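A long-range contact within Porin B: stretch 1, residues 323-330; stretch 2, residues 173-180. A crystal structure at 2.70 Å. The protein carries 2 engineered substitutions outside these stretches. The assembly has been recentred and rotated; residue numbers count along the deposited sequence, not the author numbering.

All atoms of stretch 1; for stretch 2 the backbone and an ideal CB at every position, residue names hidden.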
# COMPACT_ATOMS: atom_id res chain seq x y z
N THR A 323 10.61 -18.46 1.95
CA THR A 323 11.17 -17.30 2.65
C THR A 323 10.17 -16.26 3.20
O THR A 323 10.52 -15.47 4.06
CB THR A 323 12.16 -16.56 1.74
OG1 THR A 323 11.46 -15.95 0.64
CG2 THR A 323 13.22 -17.51 1.20
N ASN A 324 8.94 -16.28 2.70
CA ASN A 324 7.97 -15.24 3.00
C ASN A 324 7.07 -15.58 4.19
O ASN A 324 6.49 -16.66 4.24
CB ASN A 324 7.11 -15.01 1.77
CG ASN A 324 6.76 -13.55 1.59
OD1 ASN A 324 7.62 -12.74 1.23
ND2 ASN A 324 5.50 -13.20 1.84
N VAL A 325 6.95 -14.66 5.15
CA VAL A 325 6.16 -14.90 6.36
C VAL A 325 4.68 -15.04 6.04
O VAL A 325 4.03 -16.01 6.45
CB VAL A 325 6.33 -13.78 7.41
CG1 VAL A 325 5.42 -14.04 8.59
CG2 VAL A 325 7.77 -13.66 7.87
N VAL A 326 4.14 -14.05 5.31
CA VAL A 326 2.81 -14.17 4.72
C VAL A 326 2.83 -15.14 3.54
O VAL A 326 3.53 -14.94 2.55
CB VAL A 326 2.29 -12.85 4.24
CG1 VAL A 326 0.92 -13.04 3.59
CG2 VAL A 326 2.23 -11.87 5.40
N ASP A 327 2.05 -16.20 3.68
CA ASP A 327 1.97 -17.31 2.74
C ASP A 327 1.20 -16.86 1.50
O ASP A 327 1.67 -16.99 0.36
CB ASP A 327 1.19 -18.43 3.45
CG ASP A 327 1.33 -19.75 2.78
OD1 ASP A 327 1.31 -19.81 1.53
OD2 ASP A 327 1.43 -20.76 3.51
N ASN A 328 -0.00 -16.34 1.76
CA ASN A 328 -0.96 -15.95 0.73
C ASN A 328 -1.93 -14.97 1.37
O ASN A 328 -2.03 -14.91 2.59
CB ASN A 328 -1.69 -17.19 0.19
CG ASN A 328 -2.61 -17.85 1.23
OD1 ASN A 328 -3.59 -17.26 1.68
ND2 ASN A 328 -2.30 -19.10 1.59
N TYR A 329 -2.63 -14.18 0.56
CA TYR A 329 -3.58 -13.20 1.08
C TYR A 329 -4.75 -12.99 0.13
O TYR A 329 -4.59 -13.05 -1.08
CB TYR A 329 -2.86 -11.88 1.36
CG TYR A 329 -3.62 -10.61 1.08
CD1 TYR A 329 -3.61 -10.03 -0.18
CD2 TYR A 329 -4.31 -9.96 2.09
CE1 TYR A 329 -4.29 -8.84 -0.43
CE2 TYR A 329 -4.99 -8.77 1.86
CZ TYR A 329 -4.98 -8.21 0.60
OH TYR A 329 -5.66 -7.04 0.35
N GLN A 330 -5.93 -12.77 0.69
CA GLN A 330 -7.10 -12.51 -0.13
C GLN A 330 -7.82 -11.29 0.40
O GLN A 330 -7.74 -10.97 1.59
CB GLN A 330 -8.06 -13.70 -0.14
CG GLN A 330 -7.46 -14.99 -0.67
CD GLN A 330 -6.56 -15.67 0.35
OE1 GLN A 330 -6.89 -15.71 1.53
NE2 GLN A 330 -5.42 -16.16 -0.10
N UNK A 173 -0.56 -1.03 -2.88
CA UNK A 173 -0.13 -2.33 -3.41
C UNK A 173 0.02 -3.36 -2.30
O UNK A 173 0.84 -3.20 -1.39
CB UNK A 173 1.19 -2.19 -4.17
N UNK A 174 -0.79 -4.41 -2.36
CA UNK A 174 -0.81 -5.40 -1.30
C UNK A 174 0.48 -6.23 -1.25
O UNK A 174 0.95 -6.59 -0.16
CB UNK A 174 -2.02 -6.32 -1.48
N UNK A 175 1.06 -6.48 -2.42
CA UNK A 175 2.35 -7.14 -2.49
C UNK A 175 3.35 -6.32 -1.66
O UNK A 175 4.20 -6.87 -0.96
CB UNK A 175 2.82 -7.29 -3.94
N UNK A 176 3.20 -5.00 -1.69
CA UNK A 176 4.01 -4.13 -0.86
C UNK A 176 3.80 -4.30 0.64
O UNK A 176 4.65 -3.92 1.44
CB UNK A 176 3.73 -2.68 -1.24
N UNK A 177 2.66 -4.85 1.03
CA UNK A 177 2.41 -5.05 2.44
C UNK A 177 2.99 -6.38 2.95
O UNK A 177 3.64 -6.43 3.99
CB UNK A 177 0.90 -4.99 2.71
N UNK A 178 2.79 -7.43 2.18
CA UNK A 178 3.11 -8.77 2.65
C UNK A 178 4.52 -9.25 2.27
O UNK A 178 5.00 -10.25 2.79
CB UNK A 178 2.08 -9.75 2.10
N UNK A 179 5.17 -8.52 1.37
CA UNK A 179 6.58 -8.72 1.12
C UNK A 179 7.25 -7.34 1.20
O UNK A 179 8.20 -7.00 0.51
CB UNK A 179 6.82 -9.39 -0.23
N UNK A 180 6.71 -6.54 2.12
CA UNK A 180 7.22 -5.21 2.38
C UNK A 180 8.63 -5.15 2.94
O UNK A 180 9.17 -4.05 3.09
CB UNK A 180 6.27 -4.50 3.35

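Position 173 lies out of reach of stretch 1. Its backbone is extended (phi/psi -77/117) and precedes a turn into a helix, where the first amide groups lack acceptors. A short polar side chain, Ser, Thr, Asp or Asn, would suit. The residue is Ser 173, whose OG accepts a weak capping bond from N of residue 176 at 3.5 Å.

At position 174 the CA-to-CB bond points toward stretch 1, and the ideal CB sits 3.6 Å from Tyr 329 CE1. A side chain leaving here can run alongside the phenol ring toward its hydroxyl. Aliphatic carbons would pack on the ring, and a polar tip would be tolerated near the hydroxyl; Leu, Met, Gln and Glu are all plausible. In Gln 174, CB packs obliquely against the ring and OE1 approaches Tyr 329 OH to 3.3 Å. The same OE1 accepts a hydrogen bond from the side chain at position 177.

Position 175 is helical, with CB directed away from stretch 1, which leaves the choice wide. It is Val 175.

Position 176 is also out of reach. An ideal CB would lie only 2.9 Å from Ser 173 O, a clash that favours glycine, and Gly 176 is found.

Position 177 points toward stretch 1, but its ideal CB has nothing of that stretch within 5.5 Å. Many helix-compatible residues would fit; a polar one could reach back one turn. Asn 177 does so, its ND2 donating to Gln 174 OE1 at 3.0 Å.

At position 178 CA-to-CB points toward stretch 1. The ideal CB is 3.8 Å from Val 326 CB and 5.4 Å from Tyr 329 CB, a mainly apolar setting with the Asn 324 amide at its border (ND2 4.9 Å from the ideal CB). Leu, Ile, Met or an aromatic residue would suit. Trp 178 fills it, with the largest area covered by stretch 1 (100 Å²). Its CB meets Val 326 CB at 3.7 Å, and Trp 178 NE1 lies over one face of the Tyr 329 ring, 3.2 Å from Tyr 329 CG. The ring planes meet obliquely at 49°. The backbone contributes too: Asn 324 ND2 donates to Trp 178 O at 3.1 Å, and a water bridges that O to Val 326 N.

Position 179 has left helical geometry; CA-to-CB points sideways, and the ideal CB is 3.7 Å from Asn 324 OD1. A small or branched apolar residue, or Thr, could fit. Val 179 packs its compact branched side chain beside the amide by van der Waals contact, its CB 3.5 Å from Asn 324 OD1.

At position 180 an ideal CB would clash with Gly 176 O at 2.6 Å, favouring glycine: Gly 180.

Stretch 2 (173-180) SQVGNWVG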
# COMPACT_ATOMS: atom_id res chain seq x y z
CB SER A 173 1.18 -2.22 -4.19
OG SER A 173 1.71 -3.51 -4.43
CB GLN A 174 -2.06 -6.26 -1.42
CG GLN A 174 -3.32 -5.42 -1.30
CD GLN A 174 -3.30 -4.55 -0.04
OE1 GLN A 174 -3.18 -5.05 1.07
NE2 GLN A 174 -3.41 -3.24 -0.22
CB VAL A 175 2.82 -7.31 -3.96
CG1 VAL A 175 4.23 -7.87 -4.03
CG2 VAL A 175 1.86 -8.22 -4.71
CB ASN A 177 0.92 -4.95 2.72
CG ASN A 177 0.40 -3.55 2.49
OD1 ASN A 177 1.12 -2.56 2.68
ND2 ASN A 177 -0.85 -3.44 2.06
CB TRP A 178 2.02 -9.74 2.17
CG TRP A 178 0.66 -9.10 2.23
CD1 TRP A 178 -0.30 -9.11 1.27
CD2 TRP A 178 0.13 -8.31 3.32
NE1 TRP A 178 -1.40 -8.39 1.69
CE2 TRP A 178 -1.15 -7.90 2.94
CE3 TRP A 178 0.63 -7.93 4.57
CZ2 TRP A 178 -1.94 -7.12 3.77
CZ3 TRP A 178 -0.16 -7.16 5.38
CH2 TRP A 178 -1.42 -6.76 4.98
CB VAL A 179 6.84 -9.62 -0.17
CG1 VAL A 179 5.98 -9.21 -1.32
CG2 VAL A 179 8.33 -9.71 -0.56
O HOH W 1 5.92 -11.81 4.75
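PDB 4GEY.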